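Local coordinates for glucosamine--fructose-6-phosphate aminotransferase [isomerizing] (Francisella tularensis subsp. tularensis, PDB 3TBF) that converts fructose 6-phosphate and glutamine to glucosamine 6-phosphate and glutamate, the fragment here being the C-terminal, probably isomerising, part that carries two SIS domains, at the interface of chains A and B. Numbering follows the deposited sequence. Chains: chain A/B, Glucosamine--fructose-6-phosphate aminotransferase [isomerizing].

The interface of chains A and B. Residues chain A 90-91, 94, 116; chain B 235-236, 261, 263-264, 288, 291.
The backbone of A:Ser90 and A:Glu91 makes a short helical turn (89-92), whereas B:Gly236 facing it, with a positive phi of 59°, presents its amide N-H to chain A. A:Glu91 carries its CG anti to the carbonyl carbon and bends at chi2, bringing the carboxylate in front of this N-H. A:Glu91 OE2 accepts the N-H of B:Gly236 N through its syn lone pair at 3.1 Å, nearly straight at 171°; the bond to OE1 is bent and weak, so the grip rests mainly on OE2. A:Glu91 OE2 also meets the oxygen of water 1 at 2.9 Å. Water 1 bonds in turn to A:Ser90 OG and, at 2.8 Å, to B:Gly263 N, tying two side chains of one subunit to a main-chain amide of the other.

A:Ser90 holds OG between its backbone N and carbonyl carbon. From there A:Ser90 OG donates to B:Glu264 OE2 at 2.9 Å, using the anti lone pair, on the side away from the other carboxylate oxygen. A:Asp116 OD2 lies 4.4 Å from B:Glu264 OE2; this proximity of two acids may raise the proton affinity of either.

A:Tyr94 is gripped differently. B:Lys291, bent at chi3 and chi4, lays CE over one face of the A:Tyr94 ring, 3.7 Å from the centroid in a CH-pi contact, while B:Leu288 CD2 touches A:Tyr94 CB at 3.9 Å. B:Arg235, extended from CG to NE, crosses the tyrosine obliquely, its guanidinium plane 76° from the ring. B:Lys291 CG covers one guanidinium face over its centre, and B:Gly263 N and water 1 lie above the other, nearer the rim. A:Glu91 OE2 is 4.6 Å from B:Arg235 NH1, which could help stabilise the carboxylate's charge.

In the fold, the turn following strand 84-88 of one SIS-domain region meets the loop after strand 229-234, the 3-10 turn 262-264 and the start of helix 289-301 in the partner's second SIS-domain region, one patch of a two-fold symmetric interface that probably joins the isomerase halves of the family's working dimer.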
# COMPACT_ATOMS: atom_id res chain seq x y z
N SER A 90 5.62 -11.46 1.57
CA SER A 90 5.99 -11.73 2.94
C SER A 90 4.84 -11.58 3.89
O SER A 90 4.94 -12.05 5.03
CB SER A 90 7.10 -10.82 3.38
OG SER A 90 6.63 -9.49 3.51
N GLU A 91 3.73 -10.99 3.44
CA GLU A 91 2.52 -10.91 4.28
C GLU A 91 1.55 -12.04 3.99
O GLU A 91 1.06 -12.66 4.95
CB GLU A 91 1.84 -9.58 4.12
CG GLU A 91 2.66 -8.48 4.77
CD GLU A 91 2.53 -8.51 6.31
OE1 GLU A 91 1.39 -8.74 6.76
OE2 GLU A 91 3.52 -8.31 7.06
N TYR A 94 2.26 -15.75 5.53
CA TYR A 94 1.96 -16.06 6.92
C TYR A 94 0.57 -15.67 7.35
O TYR A 94 0.24 -15.87 8.47
CB TYR A 94 2.97 -15.36 7.80
CG TYR A 94 4.39 -15.78 7.55
CD1 TYR A 94 5.32 -14.88 7.02
CD2 TYR A 94 4.82 -17.08 7.82
CE1 TYR A 94 6.61 -15.25 6.74
CE2 TYR A 94 6.14 -17.48 7.56
CZ TYR A 94 7.02 -16.55 7.01
OH TYR A 94 8.31 -16.92 6.75
N ASP A 116 9.88 -15.70 -0.33
CA ASP A 116 8.50 -15.50 0.08
C ASP A 116 7.47 -15.75 -1.04
O ASP A 116 6.42 -16.37 -0.82
CB ASP A 116 8.34 -14.09 0.63
CG ASP A 116 9.01 -13.91 2.02
OD1 ASP A 116 9.06 -14.87 2.83
OD2 ASP A 116 9.46 -12.77 2.30
N ARG B 235 4.31 -6.25 11.38
CA ARG B 235 4.01 -7.36 10.52
C ARG B 235 2.58 -7.75 10.78
O ARG B 235 2.10 -7.62 11.87
CB ARG B 235 4.84 -8.58 10.89
CG ARG B 235 6.13 -8.74 10.15
CD ARG B 235 6.80 -10.05 10.55
NE ARG B 235 7.95 -10.32 9.73
CZ ARG B 235 7.92 -10.97 8.56
NH1 ARG B 235 6.77 -11.45 8.04
NH2 ARG B 235 9.05 -11.13 7.91
N GLY B 236 1.95 -8.33 9.76
CA GLY B 236 0.58 -8.82 9.87
C GLY B 236 -0.34 -7.70 10.24
O GLY B 236 -0.21 -6.58 9.74
N PRO B 261 6.49 -3.01 6.13
CA PRO B 261 6.21 -4.33 6.61
C PRO B 261 7.55 -4.95 6.94
O PRO B 261 8.42 -4.90 6.10
CB PRO B 261 5.53 -5.02 5.44
CG PRO B 261 5.45 -4.05 4.34
CD PRO B 261 6.36 -2.92 4.66
N GLY B 263 8.91 -7.75 6.98
CA GLY B 263 9.41 -8.68 5.97
C GLY B 263 10.02 -8.07 4.70
O GLY B 263 10.60 -8.78 3.90
N GLU B 264 9.92 -6.77 4.52
CA GLU B 264 10.32 -6.15 3.26
C GLU B 264 11.37 -5.08 3.44
O GLU B 264 11.52 -4.21 2.60
CB GLU B 264 9.09 -5.58 2.54
CG GLU B 264 7.99 -6.63 2.24
CD GLU B 264 8.24 -7.49 0.96
OE1 GLU B 264 8.53 -6.88 -0.14
OE2 GLU B 264 8.07 -8.75 1.07
N LEU B 288 4.63 -14.75 14.82
CA LEU B 288 5.62 -14.09 13.97
C LEU B 288 6.77 -13.47 14.75
O LEU B 288 7.61 -12.77 14.19
CB LEU B 288 4.93 -13.05 13.12
CG LEU B 288 3.83 -13.59 12.20
CD1 LEU B 288 3.39 -12.48 11.24
CD2 LEU B 288 4.34 -14.87 11.45
N LYS B 291 10.33 -14.36 13.34
CA LYS B 291 10.76 -13.54 12.21
C LYS B 291 10.87 -12.02 12.48
O LYS B 291 11.82 -11.40 12.04
CB LYS B 291 10.00 -13.88 10.95
CG LYS B 291 8.55 -13.75 11.03
CD LYS B 291 7.91 -14.56 9.94
CE LYS B 291 7.50 -15.91 10.46
NZ LYS B 291 8.68 -16.84 10.43
O HOH W 1 6.28 -8.43 6.33